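Local coordinates for protein dally-like, isoform A (PDB 6XTZ) that shields the palmitoleoyl lipid of Wnt as the helical core of a glypican, a GPI-anchored cell-surface heparan sulfate proteoglycan, enabling signalling at a distance, at residues A280-L284 and G285-I289; I300-A303 and I304-Q308; L526-A529 and I530-R534. The protein carries 5 engineered substitutions. All coordinates share one frame; numbering follows the deposited sequence.

Interaction 1 (A280-L284 and G285-I289); sequences AERLL and GSFNI
R282, in the last turn of helix 263-283, lies along the ring of F287 just beyond the helix end. Its CB starts 3.5 Å from F287 CD2, CG follows over the same side of the ring, and CD settles over the ring centre as a CH-pi contact, 3.6 Å from the centroid and 10° off the normal. A bend at chi2 (-79°) helps carry CD over the ring. NE passes 3.9 Å from F287 CZ and gives its hydrogen bond to the carbonyl of Y537; the guanidinium, its plane 67° from that of the F287 ring, is far enough off to add at most a weak cation-pi attraction. An alanine in place of F287 would probably leave the R282 methylenes without the surface they lie on and let the arginine swing. At the backbone, R282 O takes two bonds from opposite faces of its carbonyl plane, from G285 N at 3.0 Å and F287 N at 2.9 Å. G285 to N288 form a type I beta turn; N288 OD1 caps V290 N and its ND2 bonds D443 OD1. The next residue, I289, touches O-palmitoleoyl serine. The arginine thus meets F287 mainly through its methylenes, by dispersion, while Y537 engages its polar end through NE and a cation-pi contact.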
# COMPACT_ATOMS: atom_id res chain seq x y z
N ALA A 280 -10.45 4.32 -2.71
CA ALA A 280 -10.41 5.76 -2.97
C ALA A 280 -11.60 6.20 -3.81
O ALA A 280 -12.09 7.33 -3.65
CB ALA A 280 -9.11 6.13 -3.67
N GLU A 281 -12.09 5.34 -4.70
CA GLU A 281 -13.30 5.66 -5.46
C GLU A 281 -14.51 5.75 -4.54
O GLU A 281 -15.35 6.64 -4.70
CB GLU A 281 -13.53 4.60 -6.54
CG GLU A 281 -14.66 4.92 -7.50
CD GLU A 281 -14.98 3.76 -8.43
OE1 GLU A 281 -15.59 2.77 -7.96
OE2 GLU A 281 -14.62 3.84 -9.62
N ARG A 282 -14.60 4.85 -3.56
CA ARG A 282 -15.69 4.90 -2.59
C ARG A 282 -15.58 6.14 -1.70
O ARG A 282 -16.59 6.81 -1.44
CB ARG A 282 -15.68 3.64 -1.74
CG ARG A 282 -16.10 2.38 -2.47
CD ARG A 282 -17.61 2.30 -2.62
NE ARG A 282 -18.03 1.00 -3.14
CZ ARG A 282 -18.37 0.78 -4.40
NH1 ARG A 282 -18.34 1.77 -5.28
NH2 ARG A 282 -18.74 -0.43 -4.79
N LEU A 283 -14.37 6.45 -1.23
CA LEU A 283 -14.19 7.58 -0.33
C LEU A 283 -14.51 8.91 -1.00
O LEU A 283 -14.96 9.84 -0.34
CB LEU A 283 -12.76 7.60 0.21
CG LEU A 283 -12.38 6.43 1.11
CD1 LEU A 283 -10.95 6.58 1.61
CD2 LEU A 283 -13.35 6.33 2.28
N LEU A 284 -14.29 9.01 -2.31
CA LEU A 284 -14.64 10.21 -3.06
C LEU A 284 -16.07 10.18 -3.56
O LEU A 284 -16.52 11.17 -4.16
CB LEU A 284 -13.68 10.39 -4.24
CG LEU A 284 -12.20 10.58 -3.88
CD1 LEU A 284 -11.34 10.54 -5.13
CD2 LEU A 284 -12.00 11.88 -3.13
N GLY A 285 -16.80 9.09 -3.32
CA GLY A 285 -18.17 8.98 -3.80
C GLY A 285 -19.15 8.51 -2.74
O GLY A 285 -19.45 9.25 -1.80
N SER A 286 -19.63 7.27 -2.89
CA SER A 286 -20.75 6.80 -2.08
C SER A 286 -20.39 6.76 -0.60
O SER A 286 -21.22 7.12 0.25
CB SER A 286 -21.18 5.41 -2.55
OG SER A 286 -21.32 5.37 -3.96
N PHE A 287 -19.18 6.32 -0.26
CA PHE A 287 -18.80 6.14 1.13
C PHE A 287 -18.25 7.41 1.76
O PHE A 287 -17.74 7.35 2.88
CB PHE A 287 -17.77 5.01 1.25
CG PHE A 287 -18.33 3.64 1.00
CD1 PHE A 287 -19.68 3.46 0.70
CD2 PHE A 287 -17.52 2.52 1.07
CE1 PHE A 287 -20.19 2.19 0.47
CE2 PHE A 287 -18.02 1.26 0.84
CZ PHE A 287 -19.36 1.09 0.54
N ASN A 288 -18.33 8.54 1.07
CA ASN A 288 -17.81 9.79 1.62
C ASN A 288 -18.59 10.17 2.87
O ASN A 288 -19.82 10.19 2.88
CB ASN A 288 -17.90 10.90 0.58
CG ASN A 288 -17.06 12.11 0.94
OD1 ASN A 288 -17.12 12.61 2.06
ND2 ASN A 288 -16.26 12.58 -0.01
N ILE A 289 -17.85 10.47 3.95
CA ILE A 289 -18.49 10.78 5.22
C ILE A 289 -19.27 12.09 5.16
O ILE A 289 -20.15 12.33 5.99
CB ILE A 289 -17.43 10.82 6.34
CG1 ILE A 289 -18.10 10.71 7.72
CG2 ILE A 289 -16.59 12.09 6.25
CD1 ILE A 289 -18.95 9.48 7.89

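Interaction 2 (I300-A303 and I304-Q308); sequences ISEA and IMNFQ
I300 and I304 stand one turn apart on helix 296-322, on the side that packs against the protein. I304 CG1 lies 3.2 Å from I300 O, placed there by a first torsion that sets it beside its own backbone N (chi1 -62°), whereas the two side chains only graze, I300 CG2 to I304 CG1 at 4.3 Å. The close side is completed by the buried A303, on F182, and F307, on P181, M154 and L158; I304 also meets M154 of helix 139-158, and I300 reaches F106 and Y110 of helix 51-110. The other side is looser. M305 and S301 are exposed, and E302 extends its chain past N306, its CG 3.7 Å from N306 ND2, with carboxylate and amide planes 68° apart. N306 stands at the border: its ND2 comes 3.1 Å from E302 O at a poor angle, but hydrogen-bonds F182 O, tying the helix to a neighbouring loop. Along the helix, i to i+4 backbone bonds such as N306 N to E302 O (2.9 Å) join successive turns. The arrangement is that of an amphipathic alpha-helix in the all-helical glypican core, its apolar side turned to neighbouring helices close to the bound O-palmitoleoyl serine.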
# COMPACT_ATOMS: atom_id res chain seq x y z
N ILE A 300 -33.74 13.38 9.42
CA ILE A 300 -34.45 13.55 10.68
C ILE A 300 -35.93 13.84 10.43
O ILE A 300 -36.81 13.34 11.13
CB ILE A 300 -33.79 14.66 11.53
CG1 ILE A 300 -32.34 14.30 11.85
CG2 ILE A 300 -34.58 14.90 12.81
CD1 ILE A 300 -31.62 15.35 12.65
N SER A 301 -36.22 14.66 9.41
CA SER A 301 -37.60 14.99 9.10
C SER A 301 -38.38 13.75 8.66
O SER A 301 -39.56 13.61 8.98
CB SER A 301 -37.65 16.07 8.02
OG SER A 301 -37.05 17.27 8.47
N GLU A 302 -37.73 12.85 7.92
CA GLU A 302 -38.40 11.61 7.54
C GLU A 302 -38.60 10.70 8.75
O GLU A 302 -39.62 10.02 8.86
CB GLU A 302 -37.60 10.89 6.46
CG GLU A 302 -38.26 9.61 5.96
CD GLU A 302 -37.44 8.90 4.90
OE1 GLU A 302 -36.34 9.38 4.58
OE2 GLU A 302 -37.90 7.85 4.40
N ALA A 303 -37.64 10.70 9.68
CA ALA A 303 -37.79 9.90 10.89
C ALA A 303 -38.94 10.42 11.75
O ALA A 303 -39.71 9.63 12.31
CB ALA A 303 -36.48 9.90 11.69
N ILE A 304 -39.07 11.74 11.86
CA ILE A 304 -40.17 12.32 12.63
C ILE A 304 -41.50 12.06 11.93
O ILE A 304 -42.51 11.74 12.57
CB ILE A 304 -39.93 13.82 12.86
CG1 ILE A 304 -38.66 14.03 13.68
CG2 ILE A 304 -41.13 14.45 13.56
CD1 ILE A 304 -38.68 13.36 15.04
N MET A 305 -41.53 12.19 10.60
CA MET A 305 -42.74 11.88 9.84
C MET A 305 -43.15 10.43 10.02
O MET A 305 -44.34 10.12 10.15
CB MET A 305 -42.51 12.20 8.36
CG MET A 305 -43.43 11.46 7.40
SD MET A 305 -43.00 11.79 5.68
CE MET A 305 -43.77 10.39 4.86
N ASN A 306 -42.17 9.51 10.05
CA ASN A 306 -42.49 8.11 10.27
C ASN A 306 -42.93 7.85 11.71
O ASN A 306 -43.73 6.94 11.96
CB ASN A 306 -41.29 7.23 9.93
CG ASN A 306 -40.92 7.28 8.46
OD1 ASN A 306 -41.77 7.53 7.60
ND2 ASN A 306 -39.65 7.05 8.16
N PHE A 307 -42.42 8.63 12.66
CA PHE A 307 -42.81 8.45 14.06
C PHE A 307 -44.18 9.03 14.36
O PHE A 307 -44.83 8.58 15.31
CB PHE A 307 -41.77 9.09 14.98
CG PHE A 307 -41.96 8.75 16.43
CD1 PHE A 307 -41.52 7.53 16.94
CD2 PHE A 307 -42.58 9.64 17.29
CE1 PHE A 307 -41.70 7.22 18.27
CE2 PHE A 307 -42.76 9.32 18.63
CZ PHE A 307 -42.32 8.11 19.12
N GLN A 308 -44.64 10.01 13.58
CA GLN A 308 -45.99 10.53 13.77
C GLN A 308 -47.04 9.64 13.13
O GLN A 308 -48.19 9.61 13.59
CB GLN A 308 -46.09 11.95 13.20
CG GLN A 308 -45.25 12.97 13.95
CD GLN A 308 -45.27 14.34 13.29
OE1 GLN A 308 -45.71 14.49 12.15
NE2 GLN A 308 -44.79 15.35 14.01

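Interaction 3 (L526-A529 and I530-R534); sequences LKNA and IVHLR
N528 and H532 meet one turn apart on the exposed side of helix 513-538, an amphipathic alpha-helix of the elongated glypican core. The imidazole lies over the backbone: N528 O sits 3.5 Å above the ring plane, over its centre. The side chains also come close, N528 OD1 3.2 Å from H532 NE2, but at an angle too poor for a hydrogen bond and with the amide turned 75° from the ring. Two first torsions bring them together. N528 CG lies anti to its backbone N (chi1 -178°), while H532 CG stands beside its own N (chi1 -63°), which folds the ring back over the preceding turn. The same N528 O accepts weak bonds from V531 N and H532 N, while stronger i to i+4 bonds hold the buried side, where L533 N reaches A529 O at 2.9 Å. Further out, L526 rests on F265 and L533 on M276 of helix 263-283, and A529 on T209 of helix 185-216, so that the buried side of helix 513-538 lies against both helices. H532 also touches T202, and its ND1 makes a weak hydrogen bond to a glycerol. On the buried side, I530 CG1 presses to 3.2 Å from L526 O.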
# COMPACT_ATOMS: atom_id res chain seq x y z
N LEU A 526 1.13 -7.74 3.37
CA LEU A 526 0.60 -7.07 2.19
C LEU A 526 -0.69 -7.72 1.72
O LEU A 526 -1.66 -7.02 1.38
CB LEU A 526 1.64 -7.05 1.07
CG LEU A 526 1.24 -6.30 -0.20
CD1 LEU A 526 0.94 -4.84 0.12
CD2 LEU A 526 2.33 -6.40 -1.25
N LYS A 527 -0.73 -9.06 1.69
CA LYS A 527 -1.96 -9.74 1.30
C LYS A 527 -3.07 -9.49 2.31
O LYS A 527 -4.25 -9.40 1.95
CB LYS A 527 -1.71 -11.24 1.15
CG LYS A 527 -0.84 -11.62 -0.04
CD LYS A 527 -0.64 -13.13 -0.11
CE LYS A 527 0.25 -13.51 -1.28
NZ LYS A 527 0.51 -14.98 -1.33
N ASN A 528 -2.72 -9.38 3.59
CA ASN A 528 -3.72 -9.13 4.62
C ASN A 528 -4.39 -7.78 4.42
O ASN A 528 -5.61 -7.65 4.60
CB ASN A 528 -3.07 -9.20 6.01
CG ASN A 528 -4.07 -9.00 7.13
OD1 ASN A 528 -5.25 -9.32 6.99
ND2 ASN A 528 -3.61 -8.45 8.24
N ALA A 529 -3.62 -6.76 4.03
CA ALA A 529 -4.21 -5.45 3.76
C ALA A 529 -5.10 -5.47 2.53
O ALA A 529 -6.08 -4.72 2.46
CB ALA A 529 -3.11 -4.40 3.60
N ILE A 530 -4.78 -6.32 1.55
CA ILE A 530 -5.59 -6.40 0.34
C ILE A 530 -6.96 -6.98 0.66
O ILE A 530 -7.98 -6.58 0.07
CB ILE A 530 -4.86 -7.22 -0.73
CG1 ILE A 530 -3.55 -6.53 -1.12
CG2 ILE A 530 -5.73 -7.43 -1.96
CD1 ILE A 530 -2.69 -7.34 -2.06
N VAL A 531 -7.03 -7.92 1.60
CA VAL A 531 -8.31 -8.48 2.00
C VAL A 531 -9.17 -7.42 2.68
O VAL A 531 -10.38 -7.34 2.44
CB VAL A 531 -8.10 -9.72 2.90
CG1 VAL A 531 -9.43 -10.22 3.43
CG2 VAL A 531 -7.38 -10.81 2.13
N HIS A 532 -8.56 -6.60 3.53
CA HIS A 532 -9.32 -5.55 4.21
C HIS A 532 -9.79 -4.48 3.23
O HIS A 532 -10.91 -3.97 3.36
CB HIS A 532 -8.47 -4.93 5.32
CG HIS A 532 -8.09 -5.89 6.40
ND1 HIS A 532 -7.20 -5.58 7.40
CD2 HIS A 532 -8.49 -7.17 6.64
CE1 HIS A 532 -7.06 -6.62 8.21
NE2 HIS A 532 -7.83 -7.59 7.77
N LEU A 533 -8.96 -4.14 2.25
CA LEU A 533 -9.37 -3.17 1.24
C LEU A 533 -10.54 -3.69 0.41
O LEU A 533 -11.48 -2.94 0.11
CB LEU A 533 -8.19 -2.80 0.34
CG LEU A 533 -7.09 -1.95 0.97
CD1 LEU A 533 -5.92 -1.82 0.01
CD2 LEU A 533 -7.63 -0.58 1.35
N ARG A 534 -10.49 -4.96 0.02
CA ARG A 534 -11.59 -5.53 -0.77
C ARG A 534 -12.87 -5.60 0.05
O ARG A 534 -13.96 -5.29 -0.46
CB ARG A 534 -11.21 -6.91 -1.29
CG ARG A 534 -10.11 -6.89 -2.34
CD ARG A 534 -9.79 -8.29 -2.83
NE ARG A 534 -8.71 -8.29 -3.81
CZ ARG A 534 -8.19 -9.39 -4.36
NH1 ARG A 534 -8.67 -10.58 -4.03
NH2 ARG A 534 -7.21 -9.29 -5.25

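In the fold
Interactions 2 and 3 each lie within a continuous helix, whereas interaction 1 marks where helix 263-283 stops. All three are partly buried, interaction 3 split evenly between buried and exposed residues. Accordingly, 2 and 3 rest on i to i+4 bonds between an apolar and a more exposed side, while 1 uses a doubly bonded carbonyl, a turn and an arginine laid on an aromatic ring. Helix 513-538 packs on helix 263-283, whose end forms interaction 1, and on helix 185-216, which touches both contacts. Interaction 2 stands apart, its centre about 43 Å from the centre of the chain against 9 Å for interaction 3. Interactions 1 and 2 both neighbour the palmitoleoyl ligand, though only 1 includes a pocket residue.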